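Local coordinates for cytochrome P450 (Novosphingobium aromaticivorans, PDB 3OFT), which is a cytochrome P450, CYP101C1, a haem-binding protein with the mostly helical fold and smaller beta-sheet region shared by this family, at residues 12-15 with 19-22; 28-33 with 303-308; 47-52 with 294-299; 243-248 with 278-283. All blocks are in the same frame, centred on the assembly; numbering follows the deposited sequence.

Contact 1: residues 12-15 with 19-22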
loop_
_atom_site.group_PDB
_atom_site.type_symbol
_atom_site.label_atom_id
_atom_site.label_comp_id
_atom_site.label_asym_id
_atom_site.label_seq_id
_atom_site.Cartn_x
_atom_site.Cartn_y
_atom_site.Cartn_z
ATOM N N VAL A 12 -1.084 -17.462 -20.039
ATOM C CA VAL A 12 -0.612 -16.139 -20.481
ATOM C C VAL A 12 0.867 -16.020 -20.146
ATOM O O VAL A 12 1.386 -16.801 -19.379
ATOM C CB VAL A 12 -1.374 -14.958 -19.821
ATOM C CG1 VAL A 12 -2.857 -14.991 -20.141
ATOM C CG2 VAL A 12 -1.147 -14.933 -18.291
ATOM N N ASP A 13 1.549 -15.025 -20.690
ATOM C CA ASP A 13 2.917 -14.801 -20.263
ATOM C C ASP A 13 3.083 -13.485 -19.475
ATOM O O ASP A 13 4.214 -13.045 -19.186
ATOM C CB ASP A 13 3.838 -14.862 -21.475
ATOM C CG ASP A 13 3.599 -13.722 -22.431
ATOM O OD1 ASP A 13 4.433 -13.523 -23.351
ATOM O OD2 ASP A 13 2.570 -13.027 -22.279
ATOM N N PHE A 14 1.964 -12.870 -19.121
ATOM C CA PHE A 14 1.918 -11.667 -18.260
ATOM C C PHE A 14 2.957 -11.626 -17.131
ATOM O O PHE A 14 2.926 -12.476 -16.239
ATOM C CB PHE A 14 0.510 -11.542 -17.664
ATOM C CG PHE A 14 0.155 -10.156 -17.187
ATOM C CD1 PHE A 14 -0.476 -9.241 -18.051
ATOM C CD2 PHE A 14 0.400 -9.777 -15.867
ATOM C CE1 PHE A 14 -0.842 -7.982 -17.606
ATOM C CE2 PHE A 14 0.069 -8.487 -15.418
ATOM C CZ PHE A 14 -0.589 -7.601 -16.299
ATOM N N ASP A 15 3.861 -10.632 -17.168
ATOM C CA ASP A 15 4.871 -10.412 -16.138
ATOM C C ASP A 15 4.361 -9.365 -15.144
ATOM O O ASP A 15 4.297 -8.183 -15.474
ATOM C CB ASP A 15 6.170 -9.906 -16.774
ATOM C CG ASP A 15 7.251 -9.567 -15.755
ATOM O OD1 ASP A 15 8.313 -9.118 -16.239
ATOM O OD2 ASP A 15 7.089 -9.713 -14.501
ATOM N N PRO A 19 3.953 -5.151 -16.394
ATOM C CA PRO A 19 2.838 -5.359 -17.314
ATOM C C PRO A 19 3.003 -4.491 -18.584
ATOM O O PRO A 19 3.503 -3.360 -18.510
ATOM C CB PRO A 19 1.621 -4.944 -16.488
ATOM C CG PRO A 19 2.057 -5.144 -15.043
ATOM C CD PRO A 19 3.504 -4.747 -15.046
ATOM N N PRO A 20 2.660 -5.038 -19.758
ATOM C CA PRO A 20 2.825 -4.250 -21.000
ATOM C C PRO A 20 2.073 -2.904 -20.948
ATOM O O PRO A 20 0.898 -2.872 -20.606
ATOM C CB PRO A 20 2.231 -5.185 -22.058
ATOM C CG PRO A 20 2.636 -6.587 -21.502
ATOM C CD PRO A 20 2.275 -6.434 -20.042
ATOM N N GLY A 21 2.756 -1.806 -21.249
ATOM C CA GLY A 21 2.122 -0.480 -21.170
ATOM C C GLY A 21 2.042 0.106 -19.758
ATOM O O GLY A 21 1.524 1.214 -19.583
ATOM N N VAL A 22 2.561 -0.602 -18.746
ATOM C CA VAL A 22 2.493 -0.099 -17.357
ATOM C C VAL A 22 3.167 1.256 -17.164
ATOM O O VAL A 22 2.739 2.042 -16.330
ATOM C CB VAL A 22 3.061 -1.103 -16.321
ATOM C CG1 VAL A 22 4.586 -1.153 -16.354
ATOM C CG2 VAL A 22 2.584 -0.745 -14.880
#
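Asp15 and Pro19 bring the two arms of a short loop together, their CA atoms 5.6 Å apart with three residues between them. The carbonyl O of Asp15 lies 3.2 Å from Pro19 N, but a proline nitrogen has no hydrogen to offer, and no hydrogen bond joins the segments. From Pro19 the chain makes a type II beta turn, closed by Val22 N donating to Pro19 O at 2.9 Å. Gly21 fills the third position with a positive phi (80°), where a CB would run into the preceding carbonyl O.

Phe14 supplies most of the side-chain contact. Its CG stands opposite the backbone N (chi1 -159°), which carries the ring forward along the chain to the prolines. The far end of the ring does the touching: Phe14 CZ sits 3.5 Å from Pro19 CB, and Phe14 CE2 is 3.9 Å from Pro19 CG. Pro20 adds a looser approach of its CD, 4.2 Å from Phe14 CE1. The Asp15 carboxylate is engaged elsewhere, with OD2 bonded to both Phe17 N and Asn45 ND2.

The loop runs from strand 11-12 to helix 26-31. Pro19 rests on Ala29 and Trp30 of that helix and Phe14 meets the Trp30 ring, while Phe14 O bonds Ser42 OG and Val12 pairs through its backbone with Trp41 in strand 39-42.

Contact 2: residues 28-33 with 303-308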
loop_
_atom_site.group_PDB
_atom_site.type_symbol
_atom_site.label_atom_id
_atom_site.label_comp_id
_atom_site.label_asym_id
_atom_site.label_seq_id
_atom_site.Cartn_x
_atom_site.Cartn_y
_atom_site.Cartn_z
ATOM N N ALA A 28 -4.625 0.843 -16.945
ATOM C CA ALA A 28 -4.931 0.270 -18.248
ATOM C C ALA A 28 -4.123 -1.048 -18.456
ATOM O O ALA A 28 -4.650 -2.022 -19.013
ATOM C CB ALA A 28 -4.604 1.283 -19.346
ATOM N N ALA A 29 -2.857 -1.067 -18.040
ATOM C CA ALA A 29 -1.999 -2.277 -18.218
ATOM C C ALA A 29 -2.589 -3.547 -17.573
ATOM O O ALA A 29 -2.578 -4.620 -18.176
ATOM C CB ALA A 29 -0.569 -2.023 -17.731
ATOM N N TRP A 30 -3.082 -3.421 -16.344
ATOM C CA TRP A 30 -3.746 -4.510 -15.637
ATOM C C TRP A 30 -5.112 -4.844 -16.205
ATOM O O TRP A 30 -5.477 -6.020 -16.328
ATOM C CB TRP A 30 -3.866 -4.128 -14.159
ATOM C CG TRP A 30 -2.640 -4.536 -13.433
ATOM C CD1 TRP A 30 -1.559 -3.746 -13.071
ATOM C CD2 TRP A 30 -2.326 -5.865 -13.039
ATOM N NE1 TRP A 30 -0.601 -4.538 -12.447
ATOM C CE2 TRP A 30 -1.052 -5.835 -12.411
ATOM C CE3 TRP A 30 -3.009 -7.092 -13.148
ATOM C CZ2 TRP A 30 -0.455 -6.996 -11.858
ATOM C CZ3 TRP A 30 -2.402 -8.241 -12.625
ATOM C CH2 TRP A 30 -1.150 -8.182 -11.985
ATOM N N LYS A 31 -5.860 -3.811 -16.575
ATOM C CA LYS A 31 -7.201 -4.024 -17.117
ATOM C C LYS A 31 -7.264 -4.786 -18.447
ATOM O O LYS A 31 -8.333 -5.292 -18.798
ATOM C CB LYS A 31 -7.987 -2.698 -17.216
ATOM C CG LYS A 31 -8.524 -2.266 -15.840
ATOM C CD LYS A 31 -9.345 -0.978 -15.899
ATOM C CE LYS A 31 -10.711 -1.213 -16.543
ATOM N NZ LYS A 31 -11.786 -0.321 -15.949
ATOM N N THR A 32 -6.144 -4.890 -19.157
ATOM C CA THR A 32 -6.075 -5.751 -20.350
ATOM C C THR A 32 -6.531 -7.176 -20.016
ATOM O O THR A 32 -7.108 -7.871 -20.880
ATOM C CB THR A 32 -4.675 -5.843 -20.944
ATOM O OG1 THR A 32 -3.776 -6.402 -19.964
ATOM C CG2 THR A 32 -4.183 -4.478 -21.353
ATOM N N LEU A 33 -6.309 -7.601 -18.767
ATOM C CA LEU A 33 -6.673 -8.954 -18.360
ATOM C C LEU A 33 -8.180 -9.194 -18.250
ATOM O O LEU A 33 -8.615 -10.332 -18.227
ATOM C CB LEU A 33 -5.991 -9.361 -17.028
ATOM C CG LEU A 33 -4.475 -9.589 -17.030
ATOM C CD1 LEU A 33 -4.031 -9.996 -15.606
ATOM C CD2 LEU A 33 -4.100 -10.687 -18.032
ATOM N N LEU A 303 1.108 -21.033 -6.450
ATOM C CA LEU A 303 0.997 -19.603 -6.060
ATOM C C LEU A 303 -0.106 -18.889 -6.843
ATOM O O LEU A 303 -0.365 -19.220 -8.006
ATOM C CB LEU A 303 2.323 -18.872 -6.287
ATOM C CG LEU A 303 3.425 -18.813 -5.210
ATOM C CD1 LEU A 303 3.359 -19.897 -4.148
ATOM C CD2 LEU A 303 4.828 -18.643 -5.836
ATOM N N VAL A 304 -0.747 -17.926 -6.180
ATOM C CA VAL A 304 -1.850 -17.150 -6.742
ATOM C C VAL A 304 -1.567 -15.656 -6.516
ATOM O O VAL A 304 -1.230 -15.261 -5.390
ATOM C CB VAL A 304 -3.194 -17.476 -6.039
ATOM C CG1 VAL A 304 -4.335 -16.760 -6.765
ATOM C CG2 VAL A 304 -3.416 -19.007 -5.961
ATOM N N TYR A 305 -1.674 -14.853 -7.570
ATOM C CA TYR A 305 -1.414 -13.406 -7.461
ATOM C C TYR A 305 -2.749 -12.675 -7.601
ATOM O O TYR A 305 -3.540 -12.978 -8.522
ATOM C CB TYR A 305 -0.465 -12.966 -8.571
ATOM C CG TYR A 305 0.219 -11.636 -8.341
ATOM C CD1 TYR A 305 -0.128 -10.526 -9.102
ATOM C CD2 TYR A 305 1.187 -11.491 -7.338
ATOM C CE1 TYR A 305 0.517 -9.304 -8.910
ATOM C CE2 TYR A 305 1.822 -10.268 -7.128
ATOM C CZ TYR A 305 1.473 -9.191 -7.920
ATOM O OH TYR A 305 2.106 -7.983 -7.744
ATOM N N LEU A 306 -2.989 -11.722 -6.702
ATOM C CA LEU A 306 -4.281 -11.056 -6.570
ATOM C C LEU A 306 -4.124 -9.541 -6.682
ATOM O O LEU A 306 -3.690 -8.906 -5.727
ATOM C CB LEU A 306 -4.898 -11.382 -5.201
ATOM C CG LEU A 306 -5.017 -12.848 -4.827
ATOM C CD1 LEU A 306 -5.600 -12.966 -3.434
ATOM C CD2 LEU A 306 -5.905 -13.615 -5.842
ATOM N N PRO A 307 -4.521 -8.956 -7.827
ATOM C CA PRO A 307 -4.436 -7.529 -8.007
ATOM C C PRO A 307 -5.711 -6.824 -7.580
ATOM O O PRO A 307 -6.760 -7.041 -8.160
ATOM C CB PRO A 307 -4.201 -7.377 -9.501
ATOM C CG PRO A 307 -4.915 -8.554 -10.108
ATOM C CD PRO A 307 -4.845 -9.659 -9.086
ATOM N N SER A 308 -5.611 -5.942 -6.595
ATOM C CA SER A 308 -6.812 -5.212 -6.143
ATOM C C SER A 308 -7.476 -4.379 -7.252
ATOM O O SER A 308 -8.702 -4.255 -7.243
ATOM C CB SER A 308 -6.522 -4.332 -4.922
ATOM O OG SER A 308 -5.551 -3.350 -5.258
#
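Trp30 lays its indole against Pro307 and Tyr305, seating helix 26-31 on strand 303-307, an inner strand of the mixed beta sheet of the cytochrome P450 fold. The contact is buried and apolar; no hydrogen bond crosses it.

The CB of Trp30 points toward the strand and its CG is roughly anti to the carbonyl carbon, and the benzene part of the indole leads. Both strand residues send their side chains toward the helix, whereas Leu306 between them points the other way. Pro307 comes over one face of the indole, near the rim of the ring system. Its CB stands 3.9 Å from the centroid of the six-membered ring and 19° off the ring normal, a CH-pi contact, and Pro307 CG reaches to 3.6 Å from Trp30 CZ3. Tyr305 meets the outer end of the same benzene ring. With CG anti to the backbone N (chi1 -162°), the phenol brings its edge to the indole; the two side chains cross at about a right angle. Trp30 CH2 lies near the plane of the phenol, 3.7 Å from Tyr305 CE1, and Trp30 CZ2 is 3.9 Å from that same CE1.

The phenol's polar end is held outside the two segments, where Tyr305 OH bonds Asn383 OD1. Further indole contacts come from the rings of Tyr26 and Phe14 and from Ile50 of strand 48-51. Within the helical segment, Thr32 OG1 donates to Ala29 O at 2.8 Å, approaching from 30° out of the carbonyl plane.

Contact 3: residues 47-52 with 294-299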
loop_
_atom_site.group_PDB
_atom_site.type_symbol
_atom_site.label_atom_id
_atom_site.label_comp_id
_atom_site.label_asym_id
_atom_site.label_seq_id
_atom_site.Cartn_x
_atom_site.Cartn_y
_atom_site.Cartn_z
ATOM N N GLY A 47 6.005 -19.371 -12.854
ATOM C CA GLY A 47 4.714 -20.013 -13.086
ATOM C C GLY A 47 3.768 -19.850 -11.901
ATOM O O GLY A 47 4.041 -20.343 -10.791
ATOM N N HIS A 48 2.650 -19.169 -12.144
ATOM C CA HIS A 48 1.701 -18.837 -11.060
ATOM C C HIS A 48 0.339 -18.399 -11.620
ATOM O O HIS A 48 0.262 -17.877 -12.744
ATOM C CB HIS A 48 2.307 -17.753 -10.138
ATOM C CG HIS A 48 2.369 -16.391 -10.756
ATOM N ND1 HIS A 48 3.507 -15.886 -11.355
ATOM C CD2 HIS A 48 1.435 -15.421 -10.843
ATOM C CE1 HIS A 48 3.259 -14.657 -11.795
ATOM N NE2 HIS A 48 1.999 -14.372 -11.530
ATOM N N TRP A 49 -0.712 -18.555 -10.821
ATOM C CA TRP A 49 -2.007 -18.051 -11.205
ATOM C C TRP A 49 -2.103 -16.548 -11.024
ATOM O O TRP A 49 -1.420 -15.958 -10.172
ATOM C CB TRP A 49 -3.136 -18.701 -10.395
ATOM C CG TRP A 49 -3.272 -20.221 -10.521
ATOM C CD1 TRP A 49 -2.783 -21.168 -9.650
ATOM C CD2 TRP A 49 -3.965 -20.938 -11.550
ATOM N NE1 TRP A 49 -3.133 -22.430 -10.096
ATOM C CE2 TRP A 49 -3.843 -22.312 -11.261
ATOM C CE3 TRP A 49 -4.660 -20.549 -12.705
ATOM C CZ2 TRP A 49 -4.446 -23.306 -12.057
ATOM C CZ3 TRP A 49 -5.235 -21.542 -13.520
ATOM C CH2 TRP A 49 -5.109 -22.906 -13.189
ATOM N N ILE A 50 -2.962 -15.935 -11.824
ATOM C CA ILE A 50 -3.331 -14.531 -11.625
ATOM C C ILE A 50 -4.866 -14.436 -11.628
ATOM O O ILE A 50 -5.537 -14.899 -12.591
ATOM C CB ILE A 50 -2.781 -13.566 -12.716
ATOM C CG1 ILE A 50 -1.251 -13.574 -12.799
ATOM C CG2 ILE A 50 -3.331 -12.153 -12.461
ATOM C CD1 ILE A 50 -0.634 -12.893 -14.087
ATOM N N ALA A 51 -5.439 -13.852 -10.576
ATOM C CA ALA A 51 -6.889 -13.657 -10.556
ATOM C C ALA A 51 -7.180 -12.443 -11.446
ATOM O O ALA A 51 -6.573 -11.406 -11.258
ATOM C CB ALA A 51 -7.380 -13.444 -9.157
ATOM N N ALA A 52 -8.091 -12.590 -12.417
ATOM C CA ALA A 52 -8.215 -11.637 -13.509
ATOM C C ALA A 52 -9.648 -11.165 -13.732
ATOM O O ALA A 52 -9.985 -10.670 -14.800
ATOM C CB ALA A 52 -7.615 -12.229 -14.801
ATOM N N ASP A 294 -13.470 -20.349 -10.645
ATOM C CA ASP A 294 -13.675 -20.009 -12.051
ATOM C C ASP A 294 -13.594 -21.216 -13.004
ATOM O O ASP A 294 -13.162 -21.069 -14.153
ATOM C CB ASP A 294 -12.671 -18.936 -12.501
ATOM C CG ASP A 294 -12.995 -18.386 -13.893
ATOM O OD1 ASP A 294 -14.190 -18.116 -14.152
ATOM O OD2 ASP A 294 -12.078 -18.214 -14.726
ATOM N N GLY A 295 -13.956 -22.403 -12.516
ATOM C CA GLY A 295 -13.928 -23.613 -13.349
ATOM C C GLY A 295 -12.596 -24.338 -13.470
ATOM O O GLY A 295 -12.440 -25.236 -14.311
ATOM N N VAL A 296 -11.618 -23.944 -12.661
ATOM C CA VAL A 296 -10.345 -24.663 -12.581
ATOM C C VAL A 296 -10.062 -24.962 -11.113
ATOM O O VAL A 296 -10.855 -24.581 -10.242
ATOM C CB VAL A 296 -9.150 -23.913 -13.230
ATOM C CG1 VAL A 296 -9.317 -23.810 -14.755
ATOM C CG2 VAL A 296 -8.917 -22.521 -12.574
ATOM N N THR A 297 -8.969 -25.678 -10.852
ATOM C CA THR A 297 -8.560 -26.030 -9.501
ATOM C C THR A 297 -7.143 -25.533 -9.285
ATOM O O THR A 297 -6.189 -25.964 -9.954
ATOM C CB THR A 297 -8.552 -27.549 -9.251
ATOM O OG1 THR A 297 -9.865 -28.070 -9.463
ATOM C CG2 THR A 297 -8.100 -27.886 -7.809
ATOM N N ILE A 298 -7.018 -24.627 -8.327
ATOM C CA ILE A 298 -5.716 -24.243 -7.836
ATOM C C ILE A 298 -5.282 -25.392 -6.916
ATOM O O ILE A 298 -5.988 -25.730 -5.984
ATOM C CB ILE A 298 -5.801 -22.896 -7.066
ATOM C CG1 ILE A 298 -6.253 -21.781 -8.018
ATOM C CG2 ILE A 298 -4.443 -22.587 -6.403
ATOM C CD1 ILE A 298 -6.743 -20.515 -7.345
ATOM N N ARG A 299 -4.144 -26.008 -7.185
ATOM C CA ARG A 299 -3.660 -27.144 -6.375
ATOM C C ARG A 299 -2.763 -26.703 -5.247
ATOM O O ARG A 299 -2.014 -25.723 -5.401
ATOM C CB ARG A 299 -2.846 -28.113 -7.260
ATOM C CG ARG A 299 -3.693 -28.784 -8.361
ATOM C CD ARG A 299 -2.901 -29.893 -9.079
ATOM N NE ARG A 299 -2.652 -31.021 -8.190
ATOM C CZ ARG A 299 -1.823 -32.028 -8.452
ATOM N NH1 ARG A 299 -1.138 -32.062 -9.590
ATOM N NH2 ARG A 299 -1.677 -33.008 -7.557
#
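The indole of Trp49 reaches from strand 48-51 to Ile298 and Val296 of strand 296-298. These strands do not pair: their axes pass 10.0 Å apart at 119°, and the tryptophan spans the gap. Its CG lies anti to the carbonyl carbon (chi1 -60°), which projects the ring system at the other strand.

Ile298 slides past the indole in the opposite direction and covers one face. Ile298 CG1 stands 3.9 Å from the centroid of the five-membered ring and only 13° off its normal, a CH-pi contact, while the CG2 branch lies 3.9 Å from Trp49 CD1. Val296, from the same strand, points back at the indole, its CG2 meeting the benzene end obliquely, 3.9 Å from Trp49 CH2 and equally far from CZ3. Between the two, Thr297 O passes 3.8 Å from Trp49 CZ2; this oxygen bonds His5 ND1, and the Thr297 hydroxyl bonds Asp292. Trp41 packs edge-to-face with the indole from the neighbouring strand 39-42.

The indole nitrogen is served from outside the segments, through a hydrogen bond between Trp49 NE1 and Asp302 OD1, an oxygen that also takes Arg299 N. With no hydrogen bond crossing between the segments, the contact rests on apolar packing and the CH-pi approach, while the NE1 bond probably helps to fix the rotation of the ring and the carboxylate probably polarises its N-H.

Contact 4: residues 243-248 with 278-283. With HEM (protoporphyrin IX containing Fe), chain D; HX2 ((2R,5R)-hexane-2,5-diol), chain E.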
loop_
_atom_site.group_PDB
_atom_site.type_symbol
_atom_site.label_atom_id
_atom_site.label_comp_id
_atom_site.label_asym_id
_atom_site.label_seq_id
_atom_site.Cartn_x
_atom_site.Cartn_y
_atom_site.Cartn_z
ATOM N N ILE A 243 -0.595 8.723 -2.380
ATOM C CA ILE A 243 -0.478 10.188 -2.362
ATOM C C ILE A 243 -0.126 10.674 -3.760
ATOM O O ILE A 243 -0.684 11.676 -4.226
ATOM C CB ILE A 243 0.543 10.720 -1.285
ATOM C CG1 ILE A 243 0.032 10.498 0.154
ATOM C CG2 ILE A 243 0.936 12.214 -1.480
ATOM C CD1 ILE A 243 -1.337 11.008 0.452
ATOM N N GLY A 244 0.800 9.967 -4.419
ATOM C CA GLY A 244 1.138 10.307 -5.828
ATOM C C GLY A 244 -0.068 10.226 -6.767
ATOM O O GLY A 244 -0.261 11.122 -7.612
ATOM N N MET A 245 -0.898 9.184 -6.608
ATOM C CA MET A 245 -2.052 9.000 -7.482
ATOM C C MET A 245 -3.094 10.106 -7.229
ATOM O O MET A 245 -3.746 10.605 -8.166
ATOM C CB MET A 245 -2.707 7.646 -7.207
ATOM C CG MET A 245 -1.971 6.443 -7.797
ATOM S SD MET A 245 -1.511 6.617 -9.533
ATOM C CE MET A 245 -2.894 7.396 -10.311
ATOM N N VAL A 246 -3.256 10.449 -5.950
ATOM C CA VAL A 246 -4.158 11.557 -5.558
ATOM C C VAL A 246 -3.698 12.891 -6.159
ATOM O O VAL A 246 -4.517 13.673 -6.709
ATOM C CB VAL A 246 -4.301 11.636 -4.042
ATOM C CG1 VAL A 246 -5.025 12.969 -3.686
ATOM C CG2 VAL A 246 -5.139 10.396 -3.548
ATOM N N ALA A 247 -2.405 13.158 -6.070
ATOM C CA ALA A 247 -1.869 14.400 -6.682
ATOM C C ALA A 247 -2.002 14.401 -8.205
ATOM O O ALA A 247 -2.295 15.451 -8.789
ATOM C CB ALA A 247 -0.390 14.645 -6.287
ATOM N N LEU A 248 -1.737 13.252 -8.822
ATOM C CA LEU A 248 -1.852 13.088 -10.286
ATOM C C LEU A 248 -3.311 13.376 -10.704
ATOM O O LEU A 248 -3.553 14.170 -11.627
ATOM C CB LEU A 248 -1.451 11.680 -10.714
ATOM C CG LEU A 248 -1.716 11.339 -12.193
ATOM C CD1 LEU A 248 -1.031 12.390 -13.139
ATOM C CD2 LEU A 248 -1.191 9.928 -12.470
ATOM N N TYR A 278 -8.050 4.530 -7.368
ATOM C CA TYR A 278 -6.617 4.320 -7.746
ATOM C C TYR A 278 -5.852 3.288 -6.919
ATOM O O TYR A 278 -4.753 3.602 -6.406
ATOM C CB TYR A 278 -5.807 5.643 -7.775
ATOM C CG TYR A 278 -6.431 6.664 -8.706
ATOM C CD1 TYR A 278 -6.377 6.480 -10.094
ATOM C CD2 TYR A 278 -7.093 7.781 -8.207
ATOM C CE1 TYR A 278 -6.974 7.422 -10.988
ATOM C CE2 TYR A 278 -7.685 8.726 -9.087
ATOM C CZ TYR A 278 -7.593 8.546 -10.469
ATOM O OH TYR A 278 -8.153 9.450 -11.369
ATOM N N PRO A 279 -6.372 2.042 -6.847
ATOM C CA PRO A 279 -5.675 1.035 -6.067
ATOM C C PRO A 279 -4.489 0.464 -6.842
ATOM O O PRO A 279 -4.596 0.206 -8.073
ATOM C CB PRO A 279 -6.757 -0.048 -5.868
ATOM C CG PRO A 279 -7.529 -0.008 -7.218
ATOM C CD PRO A 279 -7.652 1.526 -7.392
ATOM N N THR A 280 -3.378 0.222 -6.158
ATOM C CA THR A 280 -2.210 -0.285 -6.880
ATOM C C THR A 280 -1.535 -1.436 -6.160
ATOM O O THR A 280 -0.399 -1.801 -6.527
ATOM C CB THR A 280 -1.184 0.823 -7.155
ATOM O OG1 THR A 280 -0.664 1.351 -5.921
ATOM C CG2 THR A 280 -1.787 1.968 -8.065
ATOM N N VAL A 281 -2.208 -1.964 -5.126
ATOM C CA VAL A 281 -1.615 -3.046 -4.336
ATOM C C VAL A 281 -2.032 -4.420 -4.875
ATOM O O VAL A 281 -3.211 -4.637 -5.173
ATOM C CB VAL A 281 -1.820 -2.874 -2.781
ATOM C CG1 VAL A 281 -1.142 -4.038 -2.066
ATOM C CG2 VAL A 281 -1.156 -1.531 -2.282
ATOM N N ALA A 282 -1.059 -5.317 -5.062
ATOM C CA ALA A 282 -1.356 -6.729 -5.383
ATOM C C ALA A 282 -0.658 -7.609 -4.376
ATOM O O ALA A 282 0.415 -7.211 -3.852
ATOM C CB ALA A 282 -0.898 -7.109 -6.842
ATOM N N VAL A 283 -1.257 -8.773 -4.073
ATOM C CA VAL A 283 -0.689 -9.680 -3.077
ATOM C C VAL A 283 -0.536 -11.089 -3.615
ATOM O O VAL A 283 -1.213 -11.483 -4.588
ATOM C CB VAL A 283 -1.527 -9.743 -1.777
ATOM C CG1 VAL A 283 -1.612 -8.348 -1.125
ATOM C CG2 VAL A 283 -2.936 -10.385 -2.038
HETATM C CHA HEM D . -2.121 -5.084 5.105
HETATM C CHB HEM D . -2.801 -1.815 1.562
HETATM C CHC HEM D . -1.221 1.666 4.509
HETATM C CHD HEM D . 0.400 -1.671 7.564
HETATM C C1A HEM D . -2.501 -4.471 3.925
HETATM C C2A HEM D . -3.172 -5.139 2.835
HETATM C C3A HEM D . -3.374 -4.270 1.852
HETATM C C4A HEM D . -2.795 -2.992 2.269
HETATM C CMA HEM D . -4.028 -4.617 0.491
HETATM C CAA HEM D . -3.637 -6.625 2.835
HETATM C CBA HEM D . -2.447 -7.481 2.461
HETATM C CGA HEM D . -2.816 -8.951 2.322
HETATM O O1A HEM D . -1.875 -9.786 2.143
HETATM O O2A HEM D . -4.020 -9.355 2.378
HETATM C C1B HEM D . -2.446 -0.563 2.045
HETATM C C2B HEM D . -2.612 0.691 1.355
HETATM C C3B HEM D . -2.169 1.648 2.195
HETATM C C4B HEM D . -1.720 1.010 3.417
HETATM C CMB HEM D . -3.199 0.827 -0.062
HETATM C CAB HEM D . -2.053 3.166 2.035
HETATM C CBB HEM D . -2.369 3.817 0.900
HETATM C C1C HEM D . -0.634 1.126 5.615
HETATM C C2C HEM D . -0.078 1.843 6.754
HETATM C C3C HEM D . 0.403 0.879 7.589
HETATM C C4C HEM D . 0.072 -0.421 7.053
HETATM C CMC HEM D . -0.023 3.398 6.894
HETATM C CAC HEM D . 1.083 0.993 8.975
HETATM C CBC HEM D . 1.845 2.026 9.317
HETATM C C1D HEM D . -0.144 -2.864 7.215
HETATM C C2D HEM D . 0.066 -4.101 7.954
HETATM C C3D HEM D . -0.754 -5.137 7.208
HETATM C C4D HEM D . -1.344 -4.475 6.078
HETATM C CMD HEM D . 0.900 -4.298 9.270
HETATM C CAD HEM D . -0.865 -6.630 7.632
HETATM C CBD HEM D . -2.242 -6.775 8.304
HETATM C CGD HEM D . -2.430 -8.277 8.547
HETATM O O1D HEM D . -1.731 -9.122 7.951
HETATM O O2D HEM D . -3.325 -8.666 9.304
HETATM N NA HEM D . -2.302 -3.140 3.553
HETATM N NB HEM D . -1.947 -0.307 3.306
HETATM N NC HEM D . -0.565 -0.237 5.858
HETATM N ND HEM D . -0.952 -3.128 6.115
HETATM FE FE HEM D . -1.508 -1.693 4.743
HETATM C C1 HX2 E . 4.220 -7.808 -0.576
HETATM O O1 HX2 E . 2.647 -7.947 -2.446
HETATM C C2 HX2 E . 3.176 -7.070 -1.427
HETATM O O2 HX2 E . 2.081 -3.746 2.060
HETATM C C3 HX2 E . 2.066 -6.406 -0.607
HETATM C C4 HX2 E . 2.609 -5.455 0.473
HETATM C C5 HX2 E . 1.536 -4.478 0.970
HETATM C C6 HX2 E . 0.292 -5.247 1.461
HETATM O O HOH W 1 0.636 -2.070 3.754
#
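Ala282 O accepts the shortest polar bond here, from O1 of (2R,5R)-hexane-2,5-diol at 2.7 Å. At its other end the diol's O2 is hydrogen-bonded to water 1 (2.8 Å), and that water binds the haem iron at 2.4 Å. Valine methyls line this side: Val281 CG2 is 3.8 Å from the haem methyl CMB, its CG1 faces diol C6 at 4.0 Å, and Val283 CG1 lies 3.6 Å from the propionate oxygen O1A of the haem.

Farther from the haem, Met245 and Tyr278 join the two segments. The methionine chain bends at chi2 (-49°) and again at chi3 (-41°), curling back so that Met245 CE lies 3.6 Å from Tyr278 CD1, oblique to the ring. Nearer the backbones, Met245 CB meets Tyr278 CB at 3.7 Å. Tyr278 OH bonds His249 ND1, and Phe27 packs edge-to-face with the Tyr278 ring.

By position in the fold, helix 221-252 is the long central helix of cytochromes P450, and helix 267-277, which ends just before Tyr278, is the K helix; as in other P450s, the chain after the K helix lines the haem pocket.

Contact 1 closes first, folding a three-residue loop ahead of helix 26-31, and is in series with the rest. The other three nest like shells. Contact 2 opens on that helix and closes last, on strand 303-307; contact 3 lies inside it, running from strand 48-51 to 296-298; contact 4 lies innermost, joining helix 221-252 to the approach to strand 282-287. Contacts 2, 3 and 4 all reach the mixed sheet, where strand 303-307 sits between 48-51 and 282-287: Tyr305 N pairs with Trp49 O, and Leu306 N with Val283 O. Contact 1 packs on contact 2 through Phe14 and Trp30, while contact 4, which it does not touch, is reached through the sheet.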